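Local structure of diaminopimelate decarboxylase (Methanocaldococcus jannaschii, 1TWI) at residues G356-S361 with N393-R398. The protein catalyses the pyridoxal-phosphate-dependent decarboxylation of meso-diaminopimelate to L-lysine, the last step of lysine biosynthesis, and works as a homodimer. Numbering follows the deposited sequence.
Sequences GLCESS and NNYNAR. With PLP (pyridoxal-5'-phosphate), chain F.
Leu357 reaches into the loop 393-398 and meets three of its side chains in turn. Its CB lies beside the Asn396 carboxamide. CG, turned anti to the carbonyl carbon (chi1 -74°), stays against that same group, 3.7 Å from Asn396 CG. At the fork the branches part: Leu357 CD1 sits over one face of the Arg398 guanidinium, 3.5 Å from Arg398 NE, while Leu357 CD2 packs against Tyr395, 3.5 Å from Tyr395 CD2, with the Tyr395 carbonyl O equally near. Both segments are loops of the C-terminal beta domain of a class-II (alanine-racemase-like) decarboxylase, one following strand 348-354 and the other preceding strand 402-407. They contribute to an active site at the dimer interface: this PLP is hydrogen-bonded by Ser213, Gly250 and Tyr387 of the second subunit, and Cys358, the predicted proton donor, brings CB to 3.4 Å from PLP O4A. Cys358 SG also stands obliquely to the Tyr395 ring, 5.0 Å from its centroid, in a sulfur-aromatic contact. The phenol donates from Tyr395 OH to Glu359 OE2 at 2.6 Å, nearly along the carboxylate C-O axis. Carboxylate and ring are almost coplanar, 13° apart, and Cys358, Glu359 and Tyr395 all line the pocket that holds the product lysine. Two waters link Arg398 to Gly356: one accepts from Arg398 NE, in the guanidinium plane, and donates to Gly356 O; the second, weakly held, bridges Gly356 N and Arg398 NH1.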
loop_
_atom_site.group_PDB
_atom_site.type_symbol
_atom_site.label_atom_id
_atom_site.label_comp_id
_atom_site.label_asym_id
_atom_site.label_seq_id
_atom_site.Cartn_x
_atom_site.Cartn_y
_atom_site.Cartn_z
ATOM N N GLY A 356 -12.424 4.463 7.364
ATOM C CA GLY A 356 -13.175 5.448 6.598
ATOM C C GLY A 356 -12.694 5.786 5.175
ATOM O O GLY A 356 -13.115 6.812 4.608
ATOM N N LEU A 357 -11.847 4.950 4.580
ATOM C CA LEU A 357 -11.362 5.280 3.244
ATOM C C LEU A 357 -12.382 4.850 2.192
ATOM O O LEU A 357 -13.192 3.925 2.437
ATOM C CB LEU A 357 -9.984 4.616 2.972
ATOM C CG LEU A 357 -8.795 5.290 3.719
ATOM C CD1 LEU A 357 -8.725 4.790 5.204
ATOM C CD2 LEU A 357 -7.451 4.892 2.994
ATOM N N CYS A 358 -12.303 5.497 1.014
ATOM C CA CYS A 358 -13.200 5.254 -0.144
ATOM C C CYS A 358 -13.148 3.877 -0.749
ATOM O O CYS A 358 -13.971 3.563 -1.604
ATOM C CB CYS A 358 -12.836 6.142 -1.321
ATOM S SG CYS A 358 -11.118 5.783 -1.952
ATOM N N GLU A 359 -12.166 3.096 -0.355
ATOM C CA GLU A 359 -11.902 1.775 -0.899
ATOM C C GLU A 359 -12.847 0.725 -0.305
ATOM O O GLU A 359 -12.974 0.605 0.913
ATOM C CB GLU A 359 -10.428 1.418 -0.583
ATOM C CG GLU A 359 -9.573 0.840 -1.681
ATOM C CD GLU A 359 -9.926 1.386 -3.007
ATOM O OE1 GLU A 359 -10.740 0.739 -3.672
ATOM O OE2 GLU A 359 -9.427 2.462 -3.385
ATOM N N SER A 360 -13.499 -0.035 -1.185
ATOM C CA SER A 360 -14.430 -1.038 -0.747
ATOM C C SER A 360 -13.736 -2.073 0.103
ATOM O O SER A 360 -14.316 -2.614 1.043
ATOM C CB SER A 360 -15.083 -1.715 -1.940
ATOM O OG SER A 360 -16.427 -1.943 -1.595
ATOM N N SER A 361 -12.467 -2.299 -0.201
ATOM C CA SER A 361 -11.654 -3.251 0.501
ATOM C C SER A 361 -11.135 -2.718 1.850
ATOM O O SER A 361 -10.421 -3.452 2.513
ATOM C CB SER A 361 -10.460 -3.581 -0.346
ATOM O OG SER A 361 -9.703 -2.379 -0.498
ATOM N N ASN A 393 0.613 4.064 4.544
ATOM C CA ASN A 393 0.834 5.080 3.534
ATOM C C ASN A 393 -0.116 6.243 3.802
ATOM O O ASN A 393 -0.770 6.238 4.818
ATOM C CB ASN A 393 0.557 4.468 2.186
ATOM C CG ASN A 393 -0.781 3.763 2.162
ATOM O OD1 ASN A 393 -0.859 2.514 2.102
ATOM N ND2 ASN A 393 -1.832 4.524 2.229
ATOM N N ASN A 394 -0.201 7.211 2.895
ATOM C CA ASN A 394 -1.044 8.382 3.088
ATOM C C ASN A 394 -2.276 8.363 2.199
ATOM O O ASN A 394 -2.891 9.421 1.934
ATOM C CB ASN A 394 -0.248 9.663 2.780
ATOM C CG ASN A 394 0.836 9.943 3.817
ATOM O OD1 ASN A 394 0.600 9.853 5.042
ATOM N ND2 ASN A 394 1.997 10.319 3.353
ATOM N N TYR A 395 -2.663 7.184 1.738
ATOM C CA TYR A 395 -3.838 7.102 0.869
ATOM C C TYR A 395 -5.060 7.803 1.458
ATOM O O TYR A 395 -5.342 7.663 2.659
ATOM C CB TYR A 395 -4.137 5.632 0.544
ATOM C CG TYR A 395 -5.223 5.438 -0.477
ATOM C CD1 TYR A 395 -5.236 6.173 -1.664
ATOM C CD2 TYR A 395 -6.199 4.440 -0.285
ATOM C CE1 TYR A 395 -6.207 5.914 -2.668
ATOM C CE2 TYR A 395 -7.161 4.172 -1.244
ATOM C CZ TYR A 395 -7.156 4.925 -2.450
ATOM O OH TYR A 395 -8.130 4.687 -3.397
ATOM N N ASN A 396 -5.761 8.560 0.610
ATOM C CA ASN A 396 -6.937 9.380 0.997
ATOM C C ASN A 396 -6.451 10.588 1.818
ATOM O O ASN A 396 -7.225 11.178 2.545
ATOM C CB ASN A 396 -7.991 8.583 1.816
ATOM C CG ASN A 396 -8.857 7.684 0.939
ATOM O OD1 ASN A 396 -8.416 7.172 -0.103
ATOM N ND2 ASN A 396 -10.072 7.492 1.351
ATOM N N ALA A 397 -5.170 10.955 1.659
ATOM C CA ALA A 397 -4.541 12.083 2.372
ATOM C C ALA A 397 -4.750 12.002 3.887
ATOM O O ALA A 397 -5.255 12.935 4.521
ATOM C CB ALA A 397 -5.052 13.470 1.822
ATOM N N ARG A 398 -4.340 10.870 4.446
ATOM C CA ARG A 398 -4.466 10.617 5.881
ATOM C C ARG A 398 -3.043 10.439 6.409
ATOM O O ARG A 398 -2.242 9.703 5.805
ATOM C CB ARG A 398 -5.250 9.314 6.135
ATOM C CG ARG A 398 -6.709 9.394 5.851
ATOM C CD ARG A 398 -7.352 8.008 5.997
ATOM N NE ARG A 398 -8.775 8.264 5.892
ATOM C CZ ARG A 398 -9.611 8.241 6.923
ATOM N NH1 ARG A 398 -9.129 7.919 8.139
ATOM N NH2 ARG A 398 -10.881 8.644 6.740
HETATM N N1 PLP F . -16.370 9.259 -5.961
HETATM C C2 PLP F . -16.336 8.415 -4.895
HETATM C C2A PLP F . -17.476 8.596 -3.906
HETATM C C3 PLP F . -15.321 7.471 -4.864
HETATM O O3 PLP F . -15.282 6.637 -3.802
HETATM C C4 PLP F . -14.332 7.398 -5.824
HETATM C C4A PLP F . -13.213 6.305 -5.722
HETATM O O4A PLP F . -13.191 5.601 -4.674
HETATM C C5 PLP F . -14.402 8.292 -6.946
HETATM C C6 PLP F . -15.418 9.202 -6.928
HETATM C C5A PLP F . -13.468 8.361 -8.099
HETATM O O4P PLP F . -13.436 7.168 -8.897
HETATM P P PLP F . -12.605 7.121 -10.254
HETATM O O1P PLP F . -12.796 5.696 -10.731
HETATM O O2P PLP F . -11.178 7.451 -9.865
HETATM O O3P PLP F . -13.189 8.091 -11.193
HETATM O O HOH W 1 -10.802 8.857 3.848
HETATM O O HOH W 2 -11.279 5.965 9.446
#